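Local coordinates for protein YiiM (Escherichia coli, PDB 1O65) that is of unknown cellular role but may bind molybdenum and act as an oxidoreductase on nitrogenous compounds, at residues F91-A95 with F96-L100; S142-A145 with Q146-N150; E185-A188 with I189-M193; T214-M217 with Q218-L222; E227-S230 with R231-G235. All coordinates share one frame; numbering follows the deposited sequence.

Overall arrangement
The five contacts are local, and the chain meets itself where they adjoin. Interactions 1 and 2 belong to the MOSC part and touch at F96 CE1 and M148 SD, 3.3 Å apart. Helix 144-151 of interaction 2 then reaches interaction 3, with Q149 O 2.7 Å from H192 NE2, and interaction 5, with Q149 OE1 3.0 Å from R232 NH2. Interactions 3 and 4, both in the three-helix part, are joined by A190 O and R220 NH2 at 2.8 Å, while R220 NH2 also forms a salt bridge of 2.7 Å with E227 OE2 of interaction 5. Interactions 1 and 4 lie farthest apart, centres about 30 Å. None of the five contacts contains a bound metal or ligand.

Interaction 1 of 5, residues F91-A95 with F96-L100; sequences FVAPA and FGENL
P94 and E98 meet round a type I beta turn, P94 to G97, in the loop of the MOSC domain between helix 75-83 and strand 100-102. The turn is closed by G97 N donating to P94 O at 2.8 Å; the bond is fairly straight at the hydrogen, 160°, although the donor stands above the carbonyl plane. A cis peptide bond precedes P94, and G97 has a positive phi that would press a CB against the preceding carbonyl oxygen. E98 follows the turn and folds back over it. Its CG sits between the backbone N and the carbonyl carbon (chi1 67°), and a second bend at chi2 lays the carboxylate along the proline: CD is 3.4 Å from P94 CA and 3.7 Å from P94 CB. OE2 lies 3.5 Å from A93 CB and is held by a hydrogen bond with Y77 OH on helix 75-83. An alanine at E98 would probably leave the Y77 hydroxyl without this mate and open a gap beside the proline. F96 CB packs 3.7 Å from A95 C, and the ring leaves the turn for an aromatic group where Y72 stacks on it and W80 and F139 also meet it. From the other limb of the loop F91 joins this group, offering its ring edge, CD1, to F96 CE2 at 4.3 Å.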
loop_
_atom_site.group_PDB
_atom_site.type_symbol
_atom_site.label_atom_id
_atom_site.label_comp_id
_atom_site.label_asym_id
_atom_site.label_seq_id
_atom_site.Cartn_x
_atom_site.Cartn_y
_atom_site.Cartn_z
ATOM N N PHE A 91 -7.714 10.233 13.203
ATOM C CA PHE A 91 -7.941 9.270 12.137
ATOM C C PHE A 91 -8.623 9.865 10.935
ATOM O O PHE A 91 -9.780 9.557 10.626
ATOM C CB PHE A 91 -8.631 8.017 12.708
ATOM C CG PHE A 91 -7.738 7.345 13.735
ATOM C CD1 PHE A 91 -6.727 6.487 13.353
ATOM C CD2 PHE A 91 -7.892 7.632 15.089
ATOM C CE1 PHE A 91 -5.900 5.887 14.291
ATOM C CE2 PHE A 91 -7.069 7.027 16.027
ATOM C CZ PHE A 91 -6.065 6.160 15.636
ATOM N N VAL A 92 -7.896 10.721 10.206
ATOM C CA VAL A 92 -8.351 11.361 8.993
ATOM C C VAL A 92 -7.187 11.375 7.989
ATOM O O VAL A 92 -6.028 11.413 8.415
ATOM C CB VAL A 92 -8.871 12.788 9.180
ATOM C CG1 VAL A 92 -10.101 12.858 10.071
ATOM C CG2 VAL A 92 -7.823 13.714 9.792
ATOM N N ALA A 93 -7.467 11.194 6.711
ATOM C CA ALA A 93 -6.404 11.220 5.701
ATOM C C ALA A 93 -5.664 12.550 5.815
ATOM O O ALA A 93 -6.297 13.567 6.104
ATOM C CB ALA A 93 -7.072 11.057 4.337
ATOM N N PRO A 94 -4.350 12.587 5.665
ATOM C CA PRO A 94 -3.554 11.403 5.392
ATOM C C PRO A 94 -2.710 10.988 6.578
ATOM O O PRO A 94 -1.491 10.757 6.463
ATOM C CB PRO A 94 -2.664 11.903 4.249
ATOM C CG PRO A 94 -2.337 13.306 4.698
ATOM C CD PRO A 94 -3.589 13.823 5.334
ATOM N N ALA A 95 -3.357 10.727 7.716
ATOM C CA ALA A 95 -2.652 10.370 8.934
ATOM C C ALA A 95 -1.695 9.202 8.757
ATOM O O ALA A 95 -0.668 9.131 9.429
ATOM C CB ALA A 95 -3.619 10.059 10.065
ATOM N N PHE A 96 -2.000 8.254 7.875
ATOM C CA PHE A 96 -1.105 7.108 7.694
ATOM C C PHE A 96 0.003 7.369 6.699
ATOM O O PHE A 96 0.719 6.418 6.362
ATOM C CB PHE A 96 -1.921 5.854 7.315
ATOM C CG PHE A 96 -2.570 5.220 8.523
ATOM C CD1 PHE A 96 -1.880 4.314 9.307
ATOM C CD2 PHE A 96 -3.855 5.571 8.900
ATOM C CE1 PHE A 96 -2.466 3.753 10.426
ATOM C CE2 PHE A 96 -4.453 5.016 10.020
ATOM C CZ PHE A 96 -3.761 4.105 10.784
ATOM N N GLY A 97 0.191 8.589 6.229
ATOM C CA GLY A 97 1.251 8.915 5.290
ATOM C C GLY A 97 0.891 8.665 3.827
ATOM O O GLY A 97 1.725 8.873 2.934
ATOM N N GLU A 98 -0.352 8.351 3.504
ATOM C CA GLU A 98 -0.735 8.072 2.138
ATOM C C GLU A 98 -0.666 9.241 1.178
ATOM O O GLU A 98 -0.838 10.417 1.488
ATOM C CB GLU A 98 -2.165 7.494 2.107
ATOM C CG GLU A 98 -3.242 8.473 2.522
ATOM C CD GLU A 98 -3.581 8.333 3.995
ATOM O OE1 GLU A 98 -2.645 8.142 4.795
ATOM O OE2 GLU A 98 -4.770 8.397 4.366
ATOM N N ASN A 99 -0.419 8.897 -0.091
ATOM C CA ASN A 99 -0.470 9.893 -1.161
ATOM C C ASN A 99 -1.871 9.854 -1.784
ATOM O O ASN A 99 -2.382 10.879 -2.213
ATOM C CB ASN A 99 0.530 9.596 -2.266
ATOM C CG ASN A 99 1.949 9.481 -1.755
ATOM O OD1 ASN A 99 2.547 8.398 -1.868
ATOM N ND2 ASN A 99 2.464 10.590 -1.225
ATOM N N LEU A 100 -2.443 8.637 -1.832
ATOM C CA LEU A 100 -3.741 8.447 -2.468
ATOM C C LEU A 100 -4.839 8.030 -1.496
ATOM O O LEU A 100 -4.726 7.039 -0.792
ATOM C CB LEU A 100 -3.646 7.414 -3.585
ATOM C CG LEU A 100 -2.670 7.694 -4.728
ATOM C CD1 LEU A 100 -2.745 6.621 -5.798
ATOM C CD2 LEU A 100 -2.911 9.069 -5.327
#

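Interaction 2 of 5, residues S142-A145 with Q146-N150; sequences SDIA and QLMQN
D143 and L147 meet across the first turn of helix 144-151, with D143 at the N-cap position. The aspartate does not cap with its side chain; instead its main-chain O takes L147 N at 3.0 Å, the first of three consecutive i to i+4 bonds. M148 N to I144 O, at 2.8 Å, and Q149 N to A145 O are as straight, all three angles at the hydrogen being 170° or more. With its CG between N and carbonyl carbon (chi1 63°), D143 swings its carboxylate across the isobutyl end of L147, and both oxygens lie 3.7 Å from L147 CD2. That is a contact of carbon with oxygen and not a polar bond. Within the MOSC fold the helix packs by one side on helix 75-83, where I144, L147 and M148 all touch W80; I144 CG1 and M148 CG approach to 4.4 Å. Another side faces helix 230-234. There Q146, bent at chi2, brings NE2 to N150 OD1 at 3.0 Å, meeting that oxygen from above its carbonyl plane, while its OE1 is hydrogen-bonded to W234 NE1. Q149 extends instead, its CG anti to the backbone N (chi1 -170°), and carries its amide oxygen to R232.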
loop_
_atom_site.group_PDB
_atom_site.type_symbol
_atom_site.label_atom_id
_atom_site.label_comp_id
_atom_site.label_asym_id
_atom_site.label_seq_id
_atom_site.Cartn_x
_atom_site.Cartn_y
_atom_site.Cartn_z
ATOM N N SER A 142 0.754 3.184 21.333
ATOM C CA SER A 142 1.894 2.314 21.488
ATOM C C SER A 142 1.943 1.096 20.594
ATOM O O SER A 142 3.063 0.686 20.235
ATOM C CB SER A 142 2.058 1.910 22.960
ATOM O OG SER A 142 1.113 0.912 23.317
ATOM N N ASP A 143 0.821 0.479 20.257
ATOM C CA ASP A 143 0.820 -0.702 19.418
ATOM C C ASP A 143 0.049 -0.561 18.117
ATOM O O ASP A 143 -0.421 -1.583 17.606
ATOM C CB ASP A 143 0.241 -1.883 20.231
ATOM C CG ASP A 143 -1.208 -1.633 20.618
ATOM O OD1 ASP A 143 -1.609 -0.451 20.657
ATOM O OD2 ASP A 143 -1.949 -2.606 20.877
ATOM N N ILE A 144 -0.047 0.628 17.529
ATOM C CA ILE A 144 -0.811 0.798 16.288
ATOM C C ILE A 144 -0.176 0.007 15.159
ATOM O O ILE A 144 -0.899 -0.697 14.422
ATOM C CB ILE A 144 -1.060 2.256 15.928
ATOM C CG1 ILE A 144 -2.031 2.437 14.755
ATOM C CG2 ILE A 144 0.235 2.989 15.567
ATOM C CD1 ILE A 144 -3.483 2.242 15.070
ATOM N N ALA A 145 1.156 -0.034 15.061
ATOM C CA ALA A 145 1.769 -0.826 13.977
ATOM C C ALA A 145 1.412 -2.300 14.122
ATOM O O ALA A 145 1.051 -2.976 13.137
ATOM C CB ALA A 145 3.242 -0.566 13.834
ATOM N N GLN A 146 1.429 -2.834 15.339
ATOM C CA GLN A 146 1.022 -4.235 15.528
ATOM C C GLN A 146 -0.433 -4.389 15.096
ATOM O O GLN A 146 -0.820 -5.295 14.364
ATOM C CB GLN A 146 1.240 -4.663 16.973
ATOM C CG GLN A 146 0.907 -6.123 17.259
ATOM C CD GLN A 146 1.978 -7.056 16.719
ATOM O OE1 GLN A 146 3.102 -7.056 17.241
ATOM N NE2 GLN A 146 1.694 -7.844 15.686
ATOM N N LEU A 147 -1.304 -3.516 15.540
ATOM C CA LEU A 147 -2.722 -3.513 15.198
ATOM C C LEU A 147 -2.906 -3.495 13.689
ATOM O O LEU A 147 -3.595 -4.371 13.169
ATOM C CB LEU A 147 -3.407 -2.351 15.909
ATOM C CG LEU A 147 -4.287 -2.581 17.120
ATOM C CD1 LEU A 147 -4.036 -3.872 17.893
ATOM C CD2 LEU A 147 -4.115 -1.394 18.093
ATOM N N MET A 148 -2.303 -2.558 12.947
ATOM C CA MET A 148 -2.461 -2.562 11.492
ATOM C C MET A 148 -2.089 -3.914 10.889
ATOM O O MET A 148 -2.856 -4.490 10.110
ATOM C CB MET A 148 -1.633 -1.520 10.760
ATOM C CG MET A 148 -1.738 -0.096 11.217
ATOM S SD MET A 148 -0.612 0.982 10.339
ATOM C CE MET A 148 -1.107 0.730 8.635
ATOM N N GLN A 149 -0.903 -4.421 11.246
ATOM C CA GLN A 149 -0.466 -5.714 10.701
ATOM C C GLN A 149 -1.421 -6.855 11.047
ATOM O O GLN A 149 -1.749 -7.679 10.162
ATOM C CB GLN A 149 0.959 -6.029 11.125
ATOM C CG GLN A 149 1.546 -7.243 10.389
ATOM C CD GLN A 149 2.876 -7.619 11.021
ATOM O OE1 GLN A 149 3.898 -6.990 10.768
ATOM N NE2 GLN A 149 2.835 -8.630 11.878
ATOM N N ASN A 150 -1.891 -6.914 12.277
ATOM C CA ASN A 150 -2.821 -7.950 12.700
ATOM C C ASN A 150 -4.169 -7.910 11.983
ATOM O O ASN A 150 -4.718 -8.926 11.596
ATOM C CB ASN A 150 -3.074 -7.864 14.212
ATOM C CG ASN A 150 -1.942 -8.324 15.092
ATOM O OD1 ASN A 150 -0.913 -8.833 14.648
ATOM N ND2 ASN A 150 -2.097 -8.136 16.411
#

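Interaction 3 of 5, residues E185-A188 with I189-M193; sequences EAAA and IAWHM
E185 and I189 start the series in helix 183-191. E185 O accepts I189 N at 2.8 Å, nearly head-on to the carbonyl, and I189 CG1 lies close to the same oxygen at 3.1 Å; the carboxylate leads off to a salt bridge with R202. A186 O accepts A190 N at 2.9 Å, while the A186 methyl touches L203 on helix 197-204. A187 bonds through O to W191 N and gives its methyl to the indole: CB is 3.6 Å from W191 CZ3. The indole comes back along the helix because W191 CG lies beside the backbone N, anti to the carbonyl carbon (chi1 -53°), and A190 CB sits 3.8 Å above one face of the W191 ring, offset toward the rim. F229 and W213 meet this ring edge-to-face. At A188 the regular pattern changes. Its O takes two donors, H192 N at 2.9 Å and M193 N at 3.0 Å, the first from a tilted direction and the second nearly head-on, and the imidazole ND1 of H192 stands 3.9 Å from A188 CB. The i to i+5 bond to M193 thus accompanies the departure of the chain from the helix. Because its acceptor is the carbonyl of Q149, H192 NE2 should carry the proton that ties the chain at the end of helix 183-191 to helix 144-151.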
loop_
_atom_site.group_PDB
_atom_site.type_symbol
_atom_site.label_atom_id
_atom_site.label_comp_id
_atom_site.label_asym_id
_atom_site.label_seq_id
_atom_site.Cartn_x
_atom_site.Cartn_y
_atom_site.Cartn_z
ATOM N N GLU A 185 -4.432 -11.279 0.802
ATOM C CA GLU A 185 -3.702 -12.538 0.773
ATOM C C GLU A 185 -2.196 -12.313 0.946
ATOM O O GLU A 185 -1.566 -12.992 1.744
ATOM C CB GLU A 185 -3.949 -13.295 -0.518
ATOM C CG GLU A 185 -5.373 -13.782 -0.750
ATOM C CD GLU A 185 -5.516 -14.351 -2.165
ATOM O OE1 GLU A 185 -4.934 -15.454 -2.360
ATOM O OE2 GLU A 185 -6.145 -13.691 -3.020
ATOM N N ALA A 186 -1.595 -11.377 0.216
ATOM C CA ALA A 186 -0.171 -11.140 0.347
ATOM C C ALA A 186 0.147 -10.751 1.799
ATOM O O ALA A 186 1.092 -11.276 2.373
ATOM C CB ALA A 186 0.331 -10.088 -0.610
ATOM N N ALA A 187 -0.668 -9.832 2.352
ATOM C CA ALA A 187 -0.477 -9.430 3.717
ATOM C C ALA A 187 -0.569 -10.655 4.630
ATOM O O ALA A 187 0.377 -10.814 5.414
ATOM C CB ALA A 187 -1.435 -8.336 4.184
ATOM N N ALA A 188 -1.520 -11.539 4.454
ATOM C CA ALA A 188 -1.699 -12.712 5.284
ATOM C C ALA A 188 -0.560 -13.717 5.147
ATOM O O ALA A 188 -0.120 -14.392 6.088
ATOM C CB ALA A 188 -3.035 -13.422 4.935
ATOM N N ILE A 189 -0.124 -13.923 3.926
ATOM C CA ILE A 189 0.992 -14.803 3.638
ATOM C C ILE A 189 2.255 -14.267 4.320
ATOM O O ILE A 189 3.116 -15.029 4.765
ATOM C CB ILE A 189 1.263 -14.888 2.111
ATOM C CG1 ILE A 189 0.105 -15.594 1.407
ATOM C CG2 ILE A 189 2.597 -15.578 1.883
ATOM C CD1 ILE A 189 0.140 -15.613 -0.105
ATOM N N ALA A 190 2.448 -12.963 4.336
ATOM C CA ALA A 190 3.640 -12.410 4.956
ATOM C C ALA A 190 3.579 -12.438 6.479
ATOM O O ALA A 190 4.606 -12.737 7.068
ATOM C CB ALA A 190 3.869 -10.942 4.572
ATOM N N TRP A 191 2.412 -12.108 7.055
ATOM C CA TRP A 191 2.388 -11.917 8.498
ATOM C C TRP A 191 1.410 -12.726 9.316
ATOM O O TRP A 191 1.456 -12.637 10.550
ATOM C CB TRP A 191 2.071 -10.420 8.749
ATOM C CG TRP A 191 2.919 -9.419 8.058
ATOM C CD1 TRP A 191 4.288 -9.360 8.081
ATOM C CD2 TRP A 191 2.497 -8.323 7.238
ATOM N NE1 TRP A 191 4.713 -8.292 7.348
ATOM C CE2 TRP A 191 3.648 -7.633 6.822
ATOM C CE3 TRP A 191 1.244 -7.829 6.851
ATOM C CZ2 TRP A 191 3.616 -6.492 5.997
ATOM C CZ3 TRP A 191 1.219 -6.703 6.043
ATOM C CH2 TRP A 191 2.383 -6.052 5.606
ATOM N N HIS A 192 0.452 -13.448 8.735
ATOM C CA HIS A 192 -0.509 -14.170 9.559
ATOM C C HIS A 192 -0.338 -15.673 9.548
ATOM O O HIS A 192 -0.595 -16.326 10.561
ATOM C CB HIS A 192 -1.957 -13.847 9.101
ATOM C CG HIS A 192 -2.337 -12.403 9.174
ATOM N ND1 HIS A 192 -3.406 -11.888 8.493
ATOM C CD2 HIS A 192 -1.780 -11.342 9.801
ATOM C CE1 HIS A 192 -3.526 -10.594 8.715
ATOM N NE2 HIS A 192 -2.528 -10.227 9.520
ATOM N N MET A 193 0.019 -16.281 8.417
ATOM C CA MET A 193 0.132 -17.726 8.386
ATOM C C MET A 193 1.496 -18.261 8.767
ATOM O O MET A 193 2.520 -17.574 8.729
ATOM C CB MET A 193 -0.284 -18.311 7.051
ATOM C CG MET A 193 -0.018 -17.539 5.795
ATOM S SD MET A 193 0.257 -18.626 4.361
ATOM C CE MET A 193 2.003 -18.940 4.533
#

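Interaction 4 of 5, residues T214-M217 with Q218-L222; sequences TRTM and QKRRL
From T214 to R221 the backbone follows a regular alpha-helical course, the amides of Q218, K219, R220 and R221 each donating to the carbonyl four residues earlier, while R220 N adds only a weak bond to M217 O. The first of these bonds is short, Q218 N to T214 O at 2.7 Å. The last is longer, R221 N to M217 O at 3.2 Å. The side chains then pair up on two sides. M217 and R220 lie alongside each other and point the same way, and the methionine methyl CE lies over one face of the guanidinium, 3.8 Å above its plane and over its centre. A bend at chi2 of M217 (-63°) puts the methyl there. T216 adds CG2 at 3.9 Å from R220 NE, running alongside the arginine. The arginine itself is extended from CG to NE and buried; its NH2 is satisfied by E227 in a salt bridge and by A190 O. A leucine in place of R220 would probably leave E227 without its positive partner and A190 O without a donor, besides taking away the flat surface under the M217 methyl. On the exposed side two like-charged side chains cross, touching through the lysine's carbon chain: K219 CE lies over one face of the R215 guanidinium, 3.6 Å from R215 NH1, and R215 NH2 and K219 NZ remain 4.9 Å apart. In the three-helix part of the protein, helix 211-223 packs M217 on Y200 and A190, and R221 forms a salt bridge with D197, so helices 183-191 and 197-204 both meet it.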
loop_
_atom_site.group_PDB
_atom_site.type_symbol
_atom_site.label_atom_id
_atom_site.label_comp_id
_atom_site.label_asym_id
_atom_site.label_seq_id
_atom_site.Cartn_x
_atom_site.Cartn_y
_atom_site.Cartn_z
ATOM N N THR A 214 10.006 -9.723 -2.956
ATOM C CA THR A 214 10.558 -10.901 -3.620
ATOM C C THR A 214 11.707 -11.486 -2.799
ATOM O O THR A 214 11.816 -12.685 -2.540
ATOM C CB THR A 214 11.079 -10.517 -5.023
ATOM O OG1 THR A 214 9.942 -10.103 -5.819
ATOM C CG2 THR A 214 11.781 -11.689 -5.677
ATOM N N ARG A 215 12.587 -10.585 -2.355
ATOM C CA ARG A 215 13.719 -10.922 -1.516
ATOM C C ARG A 215 13.284 -11.585 -0.220
ATOM O O ARG A 215 13.718 -12.698 0.095
ATOM C CB ARG A 215 14.516 -9.633 -1.218
ATOM C CG ARG A 215 15.706 -9.867 -0.315
ATOM C CD ARG A 215 16.398 -8.583 0.068
ATOM N NE ARG A 215 17.717 -8.775 0.571
ATOM C CZ ARG A 215 18.238 -9.437 1.567
ATOM N NH1 ARG A 215 17.484 -10.150 2.402
ATOM N NH2 ARG A 215 19.569 -9.387 1.741
ATOM N N THR A 216 12.369 -10.968 0.527
ATOM C CA THR A 216 11.911 -11.560 1.788
ATOM C C THR A 216 11.347 -12.961 1.565
ATOM O O THR A 216 11.664 -13.920 2.274
ATOM C CB THR A 216 10.803 -10.702 2.412
ATOM O OG1 THR A 216 11.340 -9.400 2.652
ATOM C CG2 THR A 216 10.264 -11.300 3.705
ATOM N N MET A 217 10.452 -13.043 0.571
ATOM C CA MET A 217 9.826 -14.349 0.322
ATOM C C MET A 217 10.860 -15.334 -0.152
ATOM O O MET A 217 10.876 -16.451 0.367
ATOM C CB MET A 217 8.601 -14.256 -0.577
ATOM C CG MET A 217 7.543 -13.353 0.044
ATOM S SD MET A 217 6.944 -14.018 1.615
ATOM C CE MET A 217 6.418 -12.524 2.439
ATOM N N GLN A 218 11.769 -14.912 -1.043
ATOM C CA GLN A 218 12.798 -15.889 -1.457
ATOM C C GLN A 218 13.673 -16.286 -0.268
ATOM O O GLN A 218 14.048 -17.455 -0.134
ATOM C CB GLN A 218 13.648 -15.347 -2.596
ATOM C CG GLN A 218 14.665 -16.353 -3.133
ATOM C CD GLN A 218 14.038 -17.565 -3.777
ATOM O OE1 GLN A 218 13.425 -17.546 -4.856
ATOM N NE2 GLN A 218 14.194 -18.708 -3.110
ATOM N N LYS A 219 14.018 -15.326 0.620
ATOM C CA LYS A 219 14.809 -15.697 1.792
ATOM C C LYS A 219 14.063 -16.722 2.651
ATOM O O LYS A 219 14.727 -17.595 3.226
ATOM C CB LYS A 219 15.269 -14.570 2.686
ATOM C CG LYS A 219 16.251 -13.592 2.067
ATOM C CD LYS A 219 17.442 -14.309 1.490
ATOM C CE LYS A 219 18.575 -13.340 1.124
ATOM N NZ LYS A 219 19.731 -14.145 0.618
ATOM N N ARG A 220 12.735 -16.638 2.726
ATOM C CA ARG A 220 12.043 -17.635 3.551
ATOM C C ARG A 220 12.135 -19.032 2.941
ATOM O O ARG A 220 12.325 -19.990 3.697
ATOM C CB ARG A 220 10.574 -17.260 3.761
ATOM C CG ARG A 220 10.433 -16.014 4.666
ATOM C CD ARG A 220 8.925 -15.726 4.769
ATOM N NE ARG A 220 8.659 -14.443 5.385
ATOM C CZ ARG A 220 7.445 -14.067 5.777
ATOM N NH1 ARG A 220 6.423 -14.909 5.601
ATOM N NH2 ARG A 220 7.278 -12.890 6.342
ATOM N N ARG A 221 12.029 -19.147 1.613
ATOM C CA ARG A 221 12.061 -20.475 1.004
ATOM C C ARG A 221 13.398 -21.171 1.271
ATOM O O ARG A 221 13.378 -22.352 1.597
ATOM C CB ARG A 221 11.764 -20.490 -0.497
ATOM C CG ARG A 221 10.487 -19.748 -0.891
ATOM C CD ARG A 221 10.060 -20.054 -2.304
ATOM N NE ARG A 221 9.664 -21.461 -2.496
ATOM C CZ ARG A 221 9.672 -22.019 -3.700
ATOM N NH1 ARG A 221 10.053 -21.276 -4.762
ATOM N NH2 ARG A 221 9.312 -23.286 -3.855
ATOM N N LEU A 222 14.495 -20.420 1.176
ATOM C CA LEU A 222 15.820 -20.990 1.343
ATOM C C LEU A 222 16.214 -21.234 2.785
ATOM O O LEU A 222 16.896 -22.213 3.088
ATOM C CB LEU A 222 16.863 -20.098 0.643
ATOM C CG LEU A 222 16.745 -20.087 -0.900
ATOM C CD1 LEU A 222 17.575 -18.961 -1.485
ATOM C CD2 LEU A 222 17.221 -21.422 -1.465
#

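Interaction 5 of 5, residues E227-S230 with R231-G235; sequences EDFS and RRLWG
F229 packs against L233 and R232 as the chain enters helix 230-234. This is the close side: L233 CD1 lies 3.6 Å from F229 CB, and L233 N donates to F229 O at 3.1 Å in an almost straight bond, 174°. R232 runs alongside the phenylalanine, the guanidinium and ring planes 65° apart, with NH2 3.4 Å from F229 CD1; the aromatic carbon meets the guanidinium at its edge, so this is no flat stack. A bend at chi3 (55°) turns the guanidinium to the carbonyl of P131, which holds it together with Q149. W234 N binds S230 O at 3.0 Å, and G235 leaves the helix with positive phi. The other side is looser and wet. D228 OD2 accepts S230 N at 2.9 Å, a capping bond that comes from well above the carboxylate plane, and one water bridges the same oxygen to R231 N. A second water spans D228 O and R232 N, so two amides of the first turn are served by solvent. R231 NH1 stays 5.2 Å from D228 OD2, too far for a salt bridge. The negative charge of D228 is probably stabilised by the S230 amide directly and by that of R231 through water.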
loop_
_atom_site.group_PDB
_atom_site.type_symbol
_atom_site.label_atom_id
_atom_site.label_comp_id
_atom_site.label_asym_id
_atom_site.label_seq_id
_atom_site.Cartn_x
_atom_site.Cartn_y
_atom_site.Cartn_z
ATOM N N GLU A 227 11.430 -14.547 8.826
ATOM C CA GLU A 227 12.254 -13.517 9.489
ATOM C C GLU A 227 11.475 -12.851 10.638
ATOM O O GLU A 227 10.231 -12.896 10.694
ATOM C CB GLU A 227 12.703 -12.472 8.457
ATOM C CG GLU A 227 11.605 -11.460 8.112
ATOM C CD GLU A 227 10.500 -12.056 7.242
ATOM O OE1 GLU A 227 10.663 -13.122 6.615
ATOM O OE2 GLU A 227 9.393 -11.500 7.199
ATOM N N ASP A 228 12.204 -12.201 11.537
ATOM C CA ASP A 228 11.673 -11.522 12.712
ATOM C C ASP A 228 11.031 -10.175 12.434
ATOM O O ASP A 228 11.546 -9.361 11.645
ATOM C CB ASP A 228 12.815 -11.286 13.733
ATOM C CG ASP A 228 12.238 -11.018 15.113
ATOM O OD1 ASP A 228 11.805 -12.004 15.756
ATOM O OD2 ASP A 228 12.206 -9.854 15.547
ATOM N N PHE A 229 9.930 -9.885 13.096
ATOM C CA PHE A 229 9.201 -8.639 12.887
ATOM C C PHE A 229 9.358 -7.640 14.044
ATOM O O PHE A 229 8.910 -6.493 13.886
ATOM C CB PHE A 229 7.698 -8.894 12.751
ATOM C CG PHE A 229 7.229 -9.940 11.804
ATOM C CD1 PHE A 229 7.869 -10.188 10.612
ATOM C CD2 PHE A 229 6.073 -10.666 12.085
ATOM C CE1 PHE A 229 7.412 -11.161 9.739
ATOM C CE2 PHE A 229 5.600 -11.629 11.210
ATOM C CZ PHE A 229 6.262 -11.888 10.036
ATOM N N SER A 230 10.013 -8.020 15.120
ATOM C CA SER A 230 10.135 -7.198 16.289
ATOM C C SER A 230 10.678 -5.804 16.086
ATOM O O SER A 230 10.045 -4.877 16.613
ATOM C CB SER A 230 10.947 -7.888 17.407
ATOM O OG SER A 230 10.250 -9.082 17.772
ATOM N N ARG A 231 11.804 -5.635 15.408
ATOM C CA ARG A 231 12.334 -4.287 15.244
ATOM C C ARG A 231 11.417 -3.393 14.419
ATOM O O ARG A 231 11.217 -2.234 14.771
ATOM C CB ARG A 231 13.744 -4.315 14.646
ATOM C CG ARG A 231 14.761 -4.942 15.577
ATOM C CD ARG A 231 14.984 -4.129 16.829
ATOM N NE ARG A 231 16.179 -4.510 17.558
ATOM C CZ ARG A 231 16.527 -5.724 17.964
ATOM N NH1 ARG A 231 15.768 -6.795 17.738
ATOM N NH2 ARG A 231 17.687 -5.894 18.609
ATOM N N ARG A 232 10.915 -3.922 13.305
ATOM C CA ARG A 232 10.050 -3.108 12.432
ATOM C C ARG A 232 8.814 -2.639 13.171
ATOM O O ARG A 232 8.561 -1.446 13.218
ATOM C CB ARG A 232 9.682 -3.894 11.169
ATOM C CG ARG A 232 8.627 -3.235 10.293
ATOM C CD ARG A 232 8.501 -4.029 8.975
ATOM N NE ARG A 232 8.230 -5.457 9.248
ATOM C CZ ARG A 232 6.988 -5.868 9.523
ATOM N NH1 ARG A 232 5.988 -4.995 9.547
ATOM N NH2 ARG A 232 6.732 -7.142 9.791
ATOM N N LEU A 233 8.098 -3.523 13.843
ATOM C CA LEU A 233 6.862 -3.183 14.520
ATOM C C LEU A 233 7.029 -2.379 15.798
ATOM O O LEU A 233 6.139 -1.591 16.150
ATOM C CB LEU A 233 6.097 -4.476 14.877
ATOM C CG LEU A 233 5.514 -5.241 13.678
ATOM C CD1 LEU A 233 5.158 -6.660 14.059
ATOM C CD2 LEU A 233 4.322 -4.487 13.111
ATOM N N TRP A 234 8.095 -2.643 16.554
ATOM C CA TRP A 234 8.334 -2.012 17.833
ATOM C C TRP A 234 9.573 -1.157 17.956
ATOM O O TRP A 234 9.761 -0.479 18.974
ATOM C CB TRP A 234 8.349 -3.111 18.921
ATOM C CG TRP A 234 7.046 -3.851 18.982
ATOM C CD1 TRP A 234 6.774 -5.068 18.437
ATOM C CD2 TRP A 234 5.835 -3.427 19.620
ATOM N NE1 TRP A 234 5.475 -5.436 18.687
ATOM C CE2 TRP A 234 4.872 -4.434 19.405
ATOM C CE3 TRP A 234 5.475 -2.296 20.366
ATOM C CZ2 TRP A 234 3.575 -4.353 19.906
ATOM C CZ3 TRP A 234 4.180 -2.218 20.851
ATOM C CH2 TRP A 234 3.263 -3.254 20.633
ATOM N N GLY A 235 10.407 -1.071 16.934
ATOM C CA GLY A 235 11.624 -0.247 17.010
ATOM C C GLY A 235 12.412 -0.576 18.271
ATOM O O GLY A 235 12.582 -1.749 18.621
HETATM O O HOH W 1 11.913 -6.572 12.226
HETATM O O HOH W 2 13.449 -7.822 14.270
#